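Side-chain contacts in succinyl-CoA ligase (ADP-forming) subunit alpha (Methanosaeta concilii, PDB 6HXI), which binds coenzyme A and belongs to the succinyl-CoA ligase alpha-subunit family, its chain also carrying a helical region related to the citrate synthase C-terminal domain: residues B[278-281]-B[285-288]; B[407-412]-B[580-585]. All coordinates share one frame; numbering follows the deposited sequence.

Contact 1 of 2, residues B[278-281]-B[285-288]; sequences AKAN and ETAQ
Glu285 meets Ala280 and Asn281 across three residues, at the end of the long loop that links strand 255-260 to helix 287-297 in the CoA-ligase region. Thr286 is the N-cap of that helix. Its OG1 is hydrogen-bonded to Glu283 O and only weakly to Ala289 N, while its methyl CG2 turns to Ala280 CB at 3.8 Å. The Ala280 methyl sits against the peptide joining Glu285 and Thr286. Its CB is 3.7 Å from Glu285 C and 3.9 Å from Glu285 CB.

The Glu285 chain is extended beyond CG, which carries the carboxylate over to the backbone of Asn281. Asn281 N donates to Glu285 OE2 at 3.2 Å in a nearly straight bond (172°). The N-H comes from above the carboxylate plane, 80° out of it. OE2 also accepts from Gly236 N and forms a salt bridge with Arg206. Arg206 binds Lys279 O through its other terminal nitrogen. Its charge probably eases the approach of that oxygen to OE2, since both are acceptors. Lys218 of the neighbouring citrate lyase chain packs on Asn281. The Asn281 amide plane is turned 59° from the carboxylate, and Asn281 CB lies 3.5 Å from Glu285 OE1.

Contact 2 of 2, residues B[407-412]-B[580-585]; sequences LVIQIV and RSIGLI. With ACT (acetate ion), chain L.
Two helices of the citrate synthase-like region meet here: Ile409 and Val412 of helix 399-412 touch Ile582 and Arg580 of helix 571-594. The polar part joins the Arg580 guanidinium to the backbone carbonyl of Val412. Arg580 NE donates to Val412 O at 2.7 Å, with an N-H...O angle of 161°. The oxygen lies in the guanidinium plane, at its edge. Seen from the carbonyl, the donor is tilted 22° out of plane. Arg580 NH1 adds a weak second bond to the same Val412 O at 3.2 Å.

CG of Arg580 is anti to the backbone N (chi1 -175°). Bends at the next two torsions curl the chain back and bring NE to Val412 O, with NH1 beside it. At the NH2 end, near the guanidinium plane, lies an acetate ion, probably from the crystallisation liquor: Arg580 NH2 donates to its OXT at 2.8 Å.

The fold here is all helical, and a second copy of the protein lies close by. Its Trp392 donates to Ile582 O, and its Tyr369 is hydrogen-bonded to Gln410 O. Within the chain, Leu575 and Leu578 also pack on Ile409. The apolar part of the contact is narrower. Ile409 and Ile582 cross at about a right angle, and each offers one methyl. Ile409 CG2 meets Ile582 CD1 at 3.8 Å. Val412 CG2 approaches the Arg580 backbone N at 4.2 Å.

From the N terminus, the chain first builds the part that supplies the coenzyme A pocket residues, between Gln21 and Gly179. It then reaches contact 1, which closes a tight turn-back of three residues within the long connection from strand 255-260 to helix 287-297. Contact 2 opens more than a hundred residues later. It brings helix 399-412 to helix 571-594 across 167 residues that contain many helices and no strand. The two contacts follow in series and neither nest nor cross. The centres of contact 1 and contact 2 are about 75 Å apart, on opposite sides of the chain's centre. Contact 1 is local and at the surface of the CoA-ligase region. Contact 2 is buried and joins distant parts of the citrate synthase-like region.

Contact 1 of 2, residues B[278-281]-B[285-288]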
ATOM      1  N   ALA B 278      -1.605  -5.738  62.640  1.00 50.59           N
ATOM      2  CA  ALA B 278      -1.033  -6.813  63.471  1.00 50.21           C
ATOM      3  C   ALA B 278       0.178  -6.375  64.303  1.00 55.50           C
ATOM      4  O   ALA B 278       1.312  -6.774  64.019  1.00 56.02           O
ATOM      5  CB  ALA B 278      -0.710  -8.047  62.624  1.00 49.88           C
ATOM      6  N   LYS B 279      -0.080  -5.523  65.325  1.00 52.70           N
ATOM      7  CA  LYS B 279       0.892  -5.043  66.313  1.00 54.03           C
ATOM      8  C   LYS B 279       0.202  -4.735  67.660  1.00 61.58           C
ATOM      9  O   LYS B 279      -0.503  -3.724  67.768  1.00 62.79           O
ATOM     10  CB  LYS B 279       1.716  -3.834  65.818  1.00 54.45           C
ATOM     11  CG  LYS B 279       2.942  -3.593  66.702  1.00 60.09           C
ATOM     12  CD  LYS B 279       3.703  -2.323  66.374  1.00 63.37           C
ATOM     13  CE  LYS B 279       5.064  -2.346  67.037  1.00 69.55           C
ATOM     14  NZ  LYS B 279       5.536  -0.991  67.426  1.00 73.79           N
ATOM     15  N   ALA B 280       0.424  -5.585  68.683  1.00 59.23           N
ATOM     16  CA  ALA B 280      -0.171  -5.404  70.012  1.00 60.96           C
ATOM     17  C   ALA B 280       0.481  -4.233  70.764  1.00 68.52           C
ATOM     18  O   ALA B 280       1.613  -4.345  71.249  1.00 67.56           O
ATOM     19  CB  ALA B 280      -0.073  -6.691  70.824  1.00 62.59           C
ATOM     20  N   ASN B 281      -0.222  -3.086  70.807  1.00 68.54           N
ATOM     21  CA  ASN B 281       0.260  -1.870  71.483  1.00 70.50           C
ATOM     22  C   ASN B 281       0.172  -2.029  72.991  1.00 76.89           C
ATOM     23  O   ASN B 281       1.082  -1.614  73.705  1.00 79.70           O
ATOM     24  CB  ASN B 281      -0.532  -0.630  71.032  1.00 72.15           C
ATOM     25  CG  ASN B 281      -0.359  -0.238  69.582  1.00 89.26           C
ATOM     26  OD1 ASN B 281       0.600  -0.627  68.900  1.00 82.70           O
ATOM     27  ND2 ASN B 281      -1.276   0.590  69.093  1.00 78.30           N
ATOM     28  N   GLU B 285      -4.311  -6.010  73.714  1.00 61.56           N
ATOM     29  CA  GLU B 285      -4.204  -6.245  72.278  1.00 58.65           C
ATOM     30  C   GLU B 285      -3.507  -7.564  71.895  1.00 62.34           C
ATOM     31  O   GLU B 285      -3.615  -7.975  70.744  1.00 61.96           O
ATOM     32  CB  GLU B 285      -3.522  -5.052  71.593  1.00 58.74           C
ATOM     33  CG  GLU B 285      -4.401  -3.824  71.463  1.00 66.01           C
ATOM     34  CD  GLU B 285      -3.772  -2.669  70.705  1.00 94.88           C
ATOM     35  OE1 GLU B 285      -3.898  -1.515  71.177  1.00103.40           O
ATOM     36  OE2 GLU B 285      -3.163  -2.910  69.636  1.00 83.67           O
ATOM     37  N   THR B 286      -2.813  -8.230  72.831  1.00 59.59           N
ATOM     38  CA  THR B 286      -2.100  -9.495  72.562  1.00 58.61           C
ATOM     39  C   THR B 286      -3.037 -10.673  72.267  1.00 60.77           C
ATOM     40  O   THR B 286      -4.181 -10.678  72.714  1.00 60.44           O
ATOM     41  CB  THR B 286      -1.128  -9.863  73.716  1.00 61.85           C
ATOM     42  OG1 THR B 286      -1.859 -10.181  74.903  1.00 59.90           O
ATOM     43  CG2 THR B 286      -0.081  -8.800  73.986  1.00 55.65           C
ATOM     44  N   ALA B 287      -2.520 -11.691  71.565  1.00 57.31           N
ATOM     45  CA  ALA B 287      -3.253 -12.911  71.235  1.00 56.96           C
ATOM     46  C   ALA B 287      -3.668 -13.677  72.509  1.00 63.65           C
ATOM     47  O   ALA B 287      -4.788 -14.197  72.570  1.00 63.11           O
ATOM     48  CB  ALA B 287      -2.423 -13.800  70.321  1.00 56.67           C
ATOM     49  N   GLN B 288      -2.793 -13.703  73.533  1.00 63.05           N
ATOM     50  CA  GLN B 288      -3.053 -14.376  74.816  1.00 65.66           C
ATOM     51  C   GLN B 288      -4.255 -13.773  75.538  1.00 71.63           C
ATOM     52  O   GLN B 288      -5.187 -14.511  75.858  1.00 74.61           O
ATOM     53  CB  GLN B 288      -1.796 -14.425  75.714  1.00 68.67           C
ATOM     54  CG  GLN B 288      -0.753 -15.478  75.278  1.00 72.35           C
ATOM     55  CD  GLN B 288       0.134 -15.084  74.092  1.00 73.19           C
ATOM     56  OE1 GLN B 288       0.023 -13.988  73.496  1.00 60.97           O
ATOM     57  NE2 GLN B 288       1.074 -15.960  73.748  1.00 54.80           N
TER

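Contact 2 of 2, residues B[407-412]-B[580-585]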
ATOM      1  N   LEU B 407      26.476   3.420   1.480  1.00 26.56           N
ATOM      2  CA  LEU B 407      26.756   4.327   0.363  1.00 28.03           C
ATOM      3  C   LEU B 407      25.615   4.275  -0.663  1.00 27.01           C
ATOM      4  O   LEU B 407      25.188   5.315  -1.120  1.00 26.95           O
ATOM      5  CB  LEU B 407      28.096   3.943  -0.265  1.00 30.63           C
ATOM      6  CG  LEU B 407      28.672   4.716  -1.464  1.00 38.30           C
ATOM      7  CD1 LEU B 407      28.924   6.204  -1.106  1.00 41.61           C
ATOM      8  CD2 LEU B 407      30.065   4.094  -1.864  1.00 37.96           C
ATOM      9  N   VAL B 408      25.157   3.073  -1.031  1.00 22.22           N
ATOM     10  CA  VAL B 408      24.075   2.839  -1.984  1.00 23.03           C
ATOM     11  C   VAL B 408      22.785   3.539  -1.482  1.00 29.93           C
ATOM     12  O   VAL B 408      22.160   4.239  -2.261  1.00 30.18           O
ATOM     13  CB  VAL B 408      23.851   1.325  -2.228  1.00 25.23           C
ATOM     14  CG1 VAL B 408      22.504   1.074  -2.940  1.00 22.85           C
ATOM     15  CG2 VAL B 408      25.019   0.738  -3.001  1.00 24.20           C
ATOM     16  N   ILE B 409      22.436   3.374  -0.175  1.00 23.26           N
ATOM     17  CA  ILE B 409      21.280   4.019   0.449  1.00 21.11           C
ATOM     18  C   ILE B 409      21.318   5.529   0.279  1.00 25.04           C
ATOM     19  O   ILE B 409      20.313   6.107  -0.098  1.00 26.52           O
ATOM     20  CB  ILE B 409      21.135   3.584   1.927  1.00 22.65           C
ATOM     21  CG1 ILE B 409      20.769   2.136   2.010  1.00 21.07           C
ATOM     22  CG2 ILE B 409      20.112   4.430   2.699  1.00 22.68           C
ATOM     23  CD1 ILE B 409      20.851   1.546   3.501  1.00 19.25           C
ATOM     24  N   GLN B 410      22.491   6.178   0.508  1.00 23.51           N
ATOM     25  CA  GLN B 410      22.675   7.628   0.324  1.00 22.80           C
ATOM     26  C   GLN B 410      22.546   8.043  -1.112  1.00 26.28           C
ATOM     27  O   GLN B 410      21.914   9.046  -1.429  1.00 27.60           O
ATOM     28  CB  GLN B 410      24.034   8.046   0.869  1.00 24.72           C
ATOM     29  CG  GLN B 410      24.094   7.829   2.376  1.00 21.81           C
ATOM     30  CD  GLN B 410      25.502   8.065   2.862  1.00 34.08           C
ATOM     31  OE1 GLN B 410      25.990   9.165   2.862  1.00 27.60           O
ATOM     32  NE2 GLN B 410      26.176   7.031   3.268  1.00 21.13           N
ATOM     33  N   ILE B 411      23.118   7.240  -2.007  1.00 24.25           N
ATOM     34  CA  ILE B 411      23.088   7.525  -3.456  1.00 25.12           C
ATOM     35  C   ILE B 411      21.698   7.415  -4.033  1.00 30.90           C
ATOM     36  O   ILE B 411      21.337   8.209  -4.898  1.00 31.68           O
ATOM     37  CB  ILE B 411      24.132   6.615  -4.159  1.00 28.60           C
ATOM     38  CG1 ILE B 411      25.542   7.240  -3.860  1.00 28.77           C
ATOM     39  CG2 ILE B 411      23.854   6.449  -5.700  1.00 29.82           C
ATOM     40  CD1 ILE B 411      26.736   6.506  -4.274  1.00 39.34           C
ATOM     41  N   VAL B 412      20.898   6.430  -3.559  1.00 26.57           N
ATOM     42  CA  VAL B 412      19.549   6.255  -4.097  1.00 22.85           C
ATOM     43  C   VAL B 412      18.484   6.992  -3.258  1.00 25.71           C
ATOM     44  O   VAL B 412      17.306   6.879  -3.588  1.00 25.83           O
ATOM     45  CB  VAL B 412      19.163   4.778  -4.371  1.00 25.22           C
ATOM     46  CG1 VAL B 412      20.216   4.063  -5.227  1.00 25.92           C
ATOM     47  CG2 VAL B 412      18.908   3.994  -3.072  1.00 24.37           C
ATOM     48  N   ARG B 580      15.212   4.808  -1.262  1.00 23.31           N
ATOM     49  CA  ARG B 580      14.313   5.791  -1.893  1.00 23.33           C
ATOM     50  C   ARG B 580      13.158   6.223  -0.939  1.00 27.22           C
ATOM     51  O   ARG B 580      12.611   7.298  -1.126  1.00 25.96           O
ATOM     52  CB  ARG B 580      13.835   5.311  -3.274  1.00 27.84           C
ATOM     53  CG  ARG B 580      12.980   6.300  -4.093  1.00 30.25           C
ATOM     54  CD  ARG B 580      13.636   7.683  -4.260  1.00 25.37           C
ATOM     55  NE  ARG B 580      14.960   7.490  -4.856  1.00 25.99           N
ATOM     56  CZ  ARG B 580      15.190   7.429  -6.154  1.00 34.00           C
ATOM     57  NH1 ARG B 580      16.401   7.141  -6.603  1.00 39.18           N
ATOM     58  NH2 ARG B 580      14.223   7.711  -7.016  1.00 25.34           N
ATOM     59  N   SER B 581      12.933   5.501   0.183  1.00 23.00           N
ATOM     60  CA  SER B 581      11.937   5.867   1.204  1.00 20.41           C
ATOM     61  C   SER B 581      12.284   7.176   1.829  1.00 23.09           C
ATOM     62  O   SER B 581      11.405   7.921   2.216  1.00 23.00           O
ATOM     63  CB  SER B 581      11.894   4.809   2.302  1.00 20.16           C
ATOM     64  OG  SER B 581      11.069   3.806   1.735  1.00 31.59           O
ATOM     65  N   ILE B 582      13.564   7.413   1.998  1.00 18.72           N
ATOM     66  CA  ILE B 582      14.075   8.637   2.543  1.00 19.65           C
ATOM     67  C   ILE B 582      13.589   9.818   1.731  1.00 24.74           C
ATOM     68  O   ILE B 582      13.141  10.771   2.336  1.00 25.41           O
ATOM     69  CB  ILE B 582      15.652   8.632   2.601  1.00 20.18           C
ATOM     70  CG1 ILE B 582      16.148   7.552   3.574  1.00 21.48           C
ATOM     71  CG2 ILE B 582      16.170  10.003   3.044  1.00 19.63           C
ATOM     72  CD1 ILE B 582      17.673   7.181   3.467  1.00 18.11           C
ATOM     73  N   GLY B 583      13.829   9.820   0.418  1.00 21.88           N
ATOM     74  CA  GLY B 583      13.413  10.956  -0.419  1.00 21.24           C
ATOM     75  C   GLY B 583      11.898  11.009  -0.565  1.00 22.52           C
ATOM     76  O   GLY B 583      11.307  12.092  -0.633  1.00 21.68           O
ATOM     77  N   LEU B 584      11.249   9.854  -0.521  1.00 20.33           N
ATOM     78  CA  LEU B 584       9.742   9.796  -0.604  1.00 23.40           C
ATOM     79  C   LEU B 584       9.121  10.493   0.614  1.00 28.24           C
ATOM     80  O   LEU B 584       8.344  11.407   0.438  1.00 27.36           O
ATOM     81  CB  LEU B 584       9.190   8.377  -0.802  1.00 22.43           C
ATOM     82  CG  LEU B 584       8.932   7.793  -2.212  1.00 29.37           C
ATOM     83  CD1 LEU B 584       9.948   8.184  -3.253  1.00 30.65           C
ATOM     84  CD2 LEU B 584       8.804   6.282  -2.146  1.00 28.57           C
ATOM     85  N   ILE B 585       9.572  10.150   1.815  1.00 25.04           N
ATOM     86  CA  ILE B 585       9.173  10.791   3.090  1.00 23.77           C
ATOM     87  C   ILE B 585       9.520  12.304   3.000  1.00 27.18           C
ATOM     88  O   ILE B 585       8.696  13.148   3.320  1.00 28.30           O
ATOM     89  CB  ILE B 585       9.878  10.087   4.285  1.00 24.68           C
ATOM     90  CG1 ILE B 585       9.271   8.628   4.482  1.00 23.85           C
ATOM     91  CG2 ILE B 585       9.697  10.929   5.573  1.00 24.90           C
ATOM     92  CD1 ILE B 585      10.128   7.618   5.276  1.00 24.82           C
TER
HETATM   93  C   ACT L 706      15.773   6.592 -10.248  1.00 67.85           C
HETATM   94  O   ACT L 706      16.936   7.096 -10.409  1.00 72.22           O
HETATM   95  OXT ACT L 706      14.809   7.196  -9.714  1.00 61.42           O
HETATM   96  CH3 ACT L 706      15.522   5.129 -10.759  1.00 66.56           C